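Local coordinates for glutaredoxin-like protein NRDH (Escherichia coli, PDB 1H75), which probably carries electrons, through a redox-active disulfide, to the ribonucleotide reductase system NrdEF, at residues R24-E29 and N70-A75; F48-V53 and S60-R65. One frame throughout, in Å; residues are numbered along the deposited sequence.

Contact 1. Residues R24-E29 and N70-A75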
loop_
_atom_site.group_PDB
_atom_site.type_symbol
_atom_site.label_atom_id
_atom_site.label_comp_id
_atom_site.label_asym_id
_atom_site.label_seq_id
_atom_site.Cartn_x
_atom_site.Cartn_y
_atom_site.Cartn_z
ATOM N N ARG A 24 7.584 2.058 -11.713
ATOM C CA ARG A 24 7.848 0.679 -12.155
ATOM C C ARG A 24 6.763 0.090 -13.040
ATOM O O ARG A 24 6.774 -1.110 -13.354
ATOM C CB ARG A 24 8.049 -0.212 -10.935
ATOM C CG ARG A 24 9.250 0.184 -10.077
ATOM C CD ARG A 24 9.133 -0.448 -8.695
ATOM N NE ARG A 24 10.356 -0.314 -7.904
ATOM C CZ ARG A 24 10.798 0.825 -7.385
ATOM N NH1 ARG A 24 10.121 1.953 -7.568
ATOM N NH2 ARG A 24 11.924 0.831 -6.676
ATOM N N GLY A 25 5.812 0.931 -13.427
ATOM C CA GLY A 25 4.727 0.486 -14.283
ATOM C C GLY A 25 3.765 -0.513 -13.656
ATOM O O GLY A 25 3.194 -1.355 -14.356
ATOM N N PHE A 26 3.572 -0.429 -12.340
ATOM C CA PHE A 26 2.645 -1.334 -11.656
ATOM C C PHE A 26 1.205 -0.804 -11.653
ATOM O O PHE A 26 0.974 0.398 -11.601
ATOM C CB PHE A 26 3.031 -1.538 -10.179
ATOM C CG PHE A 26 4.390 -2.152 -9.954
ATOM C CD1 PHE A 26 4.963 -2.115 -8.686
ATOM C CD2 PHE A 26 5.084 -2.772 -10.982
ATOM C CE1 PHE A 26 6.204 -2.685 -8.445
ATOM C CE2 PHE A 26 6.338 -3.349 -10.747
ATOM C CZ PHE A 26 6.896 -3.306 -9.487
ATOM N N ASP A 27 0.236 -1.707 -11.716
ATOM C CA ASP A 27 -1.154 -1.279 -11.641
ATOM C C ASP A 27 -1.564 -1.530 -10.205
ATOM O O ASP A 27 -1.232 -2.564 -9.644
ATOM C CB ASP A 27 -2.046 -2.093 -12.576
ATOM C CG ASP A 27 -1.779 -1.784 -14.028
ATOM O OD1 ASP A 27 -1.774 -0.590 -14.395
ATOM O OD2 ASP A 27 -1.568 -2.735 -14.800
ATOM N N PHE A 28 -2.272 -0.576 -9.608
ATOM C CA PHE A 28 -2.718 -0.737 -8.228
ATOM C C PHE A 28 -3.976 0.064 -7.983
ATOM O O PHE A 28 -4.329 0.945 -8.769
ATOM C CB PHE A 28 -1.629 -0.275 -7.251
ATOM C CG PHE A 28 -1.162 1.125 -7.493
ATOM C CD1 PHE A 28 -1.809 2.202 -6.900
ATOM C CD2 PHE A 28 -0.109 1.375 -8.362
ATOM C CE1 PHE A 28 -1.414 3.508 -7.172
ATOM C CE2 PHE A 28 0.296 2.679 -8.647
ATOM C CZ PHE A 28 -0.354 3.747 -8.054
ATOM N N GLU A 29 -4.659 -0.268 -6.895
ATOM C CA GLU A 29 -5.861 0.435 -6.495
ATOM C C GLU A 29 -5.528 1.120 -5.182
ATOM O O GLU A 29 -4.658 0.666 -4.428
ATOM C CB GLU A 29 -7.040 -0.533 -6.308
ATOM C CG GLU A 29 -6.795 -1.689 -5.348
ATOM C CD GLU A 29 -8.042 -2.543 -5.129
ATOM O OE1 GLU A 29 -8.992 -2.429 -5.935
ATOM O OE2 GLU A 29 -8.068 -3.338 -4.161
ATOM N N ASN A 70 9.805 -3.652 -4.600
ATOM C CA ASN A 70 10.564 -4.363 -5.608
ATOM C C ASN A 70 10.182 -5.827 -5.691
ATOM O O ASN A 70 10.478 -6.478 -6.691
ATOM C CB ASN A 70 12.067 -4.205 -5.364
ATOM C CG ASN A 70 12.586 -2.887 -5.874
ATOM O OD1 ASN A 70 11.933 -2.227 -6.694
ATOM N ND2 ASN A 70 13.760 -2.489 -5.409
ATOM N N ARG A 71 9.511 -6.347 -4.661
ATOM C CA ARG A 71 9.080 -7.742 -4.717
ATOM C C ARG A 71 7.813 -7.915 -5.558
ATOM O O ARG A 71 7.352 -9.037 -5.755
ATOM C CB ARG A 71 8.861 -8.296 -3.306
ATOM C CG ARG A 71 10.168 -8.372 -2.522
ATOM C CD ARG A 71 9.995 -9.113 -1.204
ATOM N NE ARG A 71 9.445 -10.443 -1.439
ATOM C CZ ARG A 71 8.981 -11.247 -0.490
ATOM N NH1 ARG A 71 8.996 -10.865 0.776
ATOM N NH2 ARG A 71 8.483 -12.436 -0.824
ATOM N N LEU A 72 7.270 -6.808 -6.056
ATOM C CA LEU A 72 6.063 -6.833 -6.881
ATOM C C LEU A 72 6.330 -6.909 -8.395
ATOM O O LEU A 72 5.384 -6.900 -9.181
ATOM C CB LEU A 72 5.214 -5.586 -6.598
ATOM C CG LEU A 72 4.821 -5.416 -5.123
ATOM C CD1 LEU A 72 3.950 -4.175 -4.979
ATOM C CD2 LEU A 72 4.094 -6.659 -4.623
ATOM N N HIS A 73 7.596 -6.970 -8.806
ATOM C CA HIS A 73 7.897 -7.037 -10.237
ATOM C C HIS A 73 7.265 -8.294 -10.800
ATOM O O HIS A 73 7.280 -9.353 -10.181
ATOM C CB HIS A 73 9.410 -6.983 -10.504
ATOM C CG HIS A 73 9.972 -5.595 -10.447
ATOM N ND1 HIS A 73 9.568 -4.599 -11.308
ATOM C CD2 HIS A 73 10.874 -5.027 -9.609
ATOM C CE1 HIS A 73 10.190 -3.475 -11.001
ATOM N NE2 HIS A 73 10.988 -3.710 -9.975
ATOM N N PRO A 74 6.700 -8.188 -12.000
ATOM C CA PRO A 74 6.050 -9.361 -12.586
ATOM C C PRO A 74 6.926 -10.545 -12.976
ATOM O O PRO A 74 8.057 -10.392 -13.419
ATOM C CB PRO A 74 5.280 -8.772 -13.773
ATOM C CG PRO A 74 6.157 -7.640 -14.220
ATOM C CD PRO A 74 6.624 -7.015 -12.890
ATOM N N ALA A 75 6.374 -11.737 -12.791
ATOM C CA ALA A 75 7.071 -12.965 -13.160
ATOM C C ALA A 75 7.011 -13.100 -14.687
ATOM O O ALA A 75 6.159 -12.491 -15.339
ATOM C CB ALA A 75 6.396 -14.163 -12.500
#
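Arg24 NE donates a hydrogen bond to Asn70 OD1 at 2.8 Å. The acceptor lies near the guanidinium plane, and the N-H...O angle is 153°. Arg24 NH2 adds a weak hydrogen bond to Asn70 OD1 at 3.1 Å, so OD1 is gripped from two nitrogens of one edge. The Arg24 chain runs extended from CG to NE (chi3 170°), which carries NE out to the amide. Its NH1 is hydrogen-bonded to Ala20 O in helix 12-23. An alanine here would probably leave Asn70 OD1 without both donors and uncover part of the His73 ring. Gly25 is the C-prime residue of a Schellman motif that ends helix 12-23, with Phe26 N hydrogen-bonded to Met21 O and Gly25 N to Glu22 O. Phe26 and His73 form an offset edge-to-face pair. The edge of Phe26 meets the face of His73, with centroids 5.0 Å apart and planes at 75°. Phe26 CZ comes 3.5 Å from His73 ND1. Arg24 CG packs on His73 CE1 at 3.9 Å. Phe26 CE1 touches Leu72 CB at 3.6 Å. Arg24 CB and Leu72 O lie over opposite faces of the Phe26 ring, both toward the rim. Phe26 and Arg24 also touch Ile69 of helix 66-69.

Contact 2. Residues F48-V53 and S60-R65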
loop_
_atom_site.group_PDB
_atom_site.type_symbol
_atom_site.label_atom_id
_atom_site.label_comp_id
_atom_site.label_asym_id
_atom_site.label_seq_id
_atom_site.Cartn_x
_atom_site.Cartn_y
_atom_site.Cartn_z
ATOM N N PHE A 48 -1.538 -3.263 11.970
ATOM C CA PHE A 48 -0.802 -2.181 11.358
ATOM C C PHE A 48 -0.916 -0.928 12.205
ATOM O O PHE A 48 -1.976 -0.652 12.797
ATOM C CB PHE A 48 -1.347 -1.931 9.959
ATOM C CG PHE A 48 -1.070 -3.055 9.027
ATOM C CD1 PHE A 48 -2.089 -3.921 8.625
ATOM C CD2 PHE A 48 0.224 -3.261 8.561
ATOM C CE1 PHE A 48 -1.814 -4.970 7.770
ATOM C CE2 PHE A 48 0.500 -4.307 7.715
ATOM C CZ PHE A 48 -0.513 -5.161 7.314
ATOM N N ARG A 49 0.172 -0.167 12.254
ATOM C CA ARG A 49 0.209 1.052 13.072
ATOM C C ARG A 49 0.678 2.291 12.312
ATOM O O ARG A 49 0.812 3.375 12.884
ATOM C CB ARG A 49 1.112 0.827 14.295
ATOM C CG ARG A 49 0.788 -0.441 15.073
ATOM C CD ARG A 49 1.006 -0.329 16.592
ATOM N NE ARG A 49 2.255 0.316 16.997
ATOM C CZ ARG A 49 2.613 0.486 18.269
ATOM N NH1 ARG A 49 1.820 0.057 19.243
ATOM N NH2 ARG A 49 3.757 1.085 18.579
ATOM N N GLN A 50 0.932 2.143 11.017
ATOM C CA GLN A 50 1.377 3.279 10.221
ATOM C C GLN A 50 0.891 3.113 8.798
ATOM O O GLN A 50 0.529 2.010 8.381
ATOM C CB GLN A 50 2.902 3.378 10.226
ATOM C CG GLN A 50 3.578 2.212 9.555
ATOM C CD GLN A 50 5.087 2.406 9.380
ATOM O OE1 GLN A 50 5.782 1.499 8.926
ATOM N NE2 GLN A 50 5.592 3.588 9.736
ATOM N N LEU A 51 0.874 4.214 8.057
ATOM C CA LEU A 51 0.458 4.183 6.664
ATOM C C LEU A 51 1.630 4.514 5.763
ATOM O O LEU A 51 2.625 5.106 6.192
ATOM C CB LEU A 51 -0.662 5.187 6.410
ATOM C CG LEU A 51 -1.971 4.908 7.140
ATOM C CD1 LEU A 51 -2.878 6.125 7.074
ATOM C CD2 LEU A 51 -2.639 3.711 6.499
ATOM N N PRO A 52 1.548 4.089 4.501
ATOM C CA PRO A 52 0.451 3.325 3.911
ATOM C C PRO A 52 0.549 1.851 4.302
ATOM O O PRO A 52 1.516 1.421 4.919
ATOM C CB PRO A 52 0.719 3.469 2.416
ATOM C CG PRO A 52 2.247 3.407 2.390
ATOM C CD PRO A 52 2.614 4.347 3.511
ATOM N N VAL A 53 -0.474 1.093 3.944
ATOM C CA VAL A 53 -0.411 -0.343 4.107
ATOM C C VAL A 53 -0.575 -0.874 2.688
ATOM O O VAL A 53 -1.493 -0.474 1.959
ATOM C CB VAL A 53 -1.513 -0.918 5.017
ATOM C CG1 VAL A 53 -1.511 -2.449 4.916
ATOM C CG2 VAL A 53 -1.237 -0.526 6.460
ATOM N N SER A 60 2.236 -8.146 2.745
ATOM C CA SER A 60 1.488 -7.087 3.419
ATOM C C SER A 60 2.460 -6.337 4.308
ATOM O O SER A 60 3.066 -6.929 5.208
ATOM C CB SER A 60 0.356 -7.677 4.264
ATOM O OG SER A 60 0.853 -8.419 5.368
ATOM N N TRP A 61 2.617 -5.043 4.059
ATOM C CA TRP A 61 3.556 -4.271 4.839
ATOM C C TRP A 61 3.059 -2.850 5.009
ATOM O O TRP A 61 2.129 -2.415 4.321
ATOM C CB TRP A 61 4.927 -4.243 4.159
ATOM C CG TRP A 61 4.999 -3.472 2.870
ATOM C CD1 TRP A 61 5.216 -2.138 2.718
ATOM C CD2 TRP A 61 4.872 -4.014 1.555
ATOM N NE1 TRP A 61 5.231 -1.801 1.381
ATOM C CE2 TRP A 61 5.023 -2.945 0.645
ATOM C CE3 TRP A 61 4.649 -5.309 1.056
ATOM C CZ2 TRP A 61 4.963 -3.123 -0.743
ATOM C CZ3 TRP A 61 4.591 -5.491 -0.330
ATOM C CH2 TRP A 61 4.748 -4.403 -1.217
ATOM N N SER A 62 3.716 -2.132 5.908
ATOM C CA SER A 62 3.349 -0.736 6.170
ATOM C C SER A 62 4.551 0.189 6.022
ATOM O O SER A 62 5.685 -0.262 6.093
ATOM C CB SER A 62 2.770 -0.597 7.580
ATOM O OG SER A 62 3.687 -0.999 8.593
ATOM N N GLY A 63 4.279 1.480 5.830
ATOM C CA GLY A 63 5.345 2.462 5.655
ATOM C C GLY A 63 5.884 2.412 4.240
ATOM O O GLY A 63 5.432 1.588 3.444
ATOM N N PHE A 64 6.814 3.311 3.916
ATOM C CA PHE A 64 7.438 3.340 2.592
ATOM C C PHE A 64 8.561 2.304 2.603
ATOM O O PHE A 64 9.560 2.443 3.323
ATOM C CB PHE A 64 8.002 4.725 2.290
ATOM C CG PHE A 64 8.754 4.800 0.982
ATOM C CD1 PHE A 64 8.133 4.442 -0.213
ATOM C CD2 PHE A 64 10.071 5.254 0.951
ATOM C CE1 PHE A 64 8.810 4.535 -1.429
ATOM C CE2 PHE A 64 10.758 5.353 -0.258
ATOM C CZ PHE A 64 10.126 4.992 -1.449
ATOM N N ARG A 65 8.379 1.247 1.815
ATOM C CA ARG A 65 9.323 0.151 1.739
ATOM C C ARG A 65 9.713 -0.172 0.305
ATOM O O ARG A 65 9.129 -1.054 -0.324
ATOM C CB ARG A 65 8.724 -1.092 2.401
ATOM C CG ARG A 65 8.611 -1.006 3.936
ATOM C CD ARG A 65 9.988 -0.998 4.585
ATOM N NE ARG A 65 10.711 -2.239 4.315
ATOM C CZ ARG A 65 10.585 -3.361 5.027
ATOM N NH1 ARG A 65 9.769 -3.412 6.081
ATOM N NH2 ARG A 65 11.249 -4.446 4.656
#
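Val53 and Ser62 form an antiparallel non-hydrogen-bonded pair with CA atoms 4.3 Å apart, and next to it Gly63 N donates a hydrogen bond to Pro52 O at 2.9 Å. Pro52 O also takes a CA-H...O contact from Ser62 CA at 3.1 Å, and Trp61 O takes one from Val53 CA. The Phe48 ring follows the strand from Ser62 to Ser60. Its CD2 meets Ser62 CB at 3.8 Å, CE2 reaches the Trp61 backbone, and CZ meets Ser60 OG at 4.0 Å. Ser60 OG sits at the ring edge, near its plane. Val53 CG1 sits over the centre of one face of the Phe48 ring, 3.7 Å above its plane. A chi1 of 65° turns Gln50 CG to Ser62, where it meets Ser62 CB at 3.5 Å. The Pro52 ring rests on the backbone of Gly63, with CD 3.9 Å from Gly63 C. A cis peptide bond precedes Pro52. This cis-proline is a hallmark of the thioredoxin fold, where it stands beside the active site. Here the Pro52 side chain touches Cys14 of the redox-active disulfide and Thr17, both in helix 12-23. Phe64 packs on that helix too, and its N is hydrogen-bonded to Gln13 OE1. Trp61 points to the other side of the strand and packs on Met68 and Ile69 of helix 66-69, while Val53 pairs through its backbone with Tyr6 of strand 3-7.

The chain begins with strand 3-7 and helix 12-23, and residues 24-29 of contact 1 follow. Strand 29-32 and helix 37-45 come next. Residues 48-53 then lead into strand 53-56. Contact 2 closes a short loop of six residues when strand 59-62 returns to them. Helix 66-69 follows, and residues 70-75 close the long loop of contact 1, which encloses contact 2. Contact 2 ties the cis-proline loop to the edge strand of the sheet. Contact 1 ties the loop after helix 12-23 to the C-terminal segment 70-75. Their centres are about 17 Å apart, on opposite sides of the chain's centre. Leu72 CD1 packs on Trp61 CH2 at 3.9 Å and joins them.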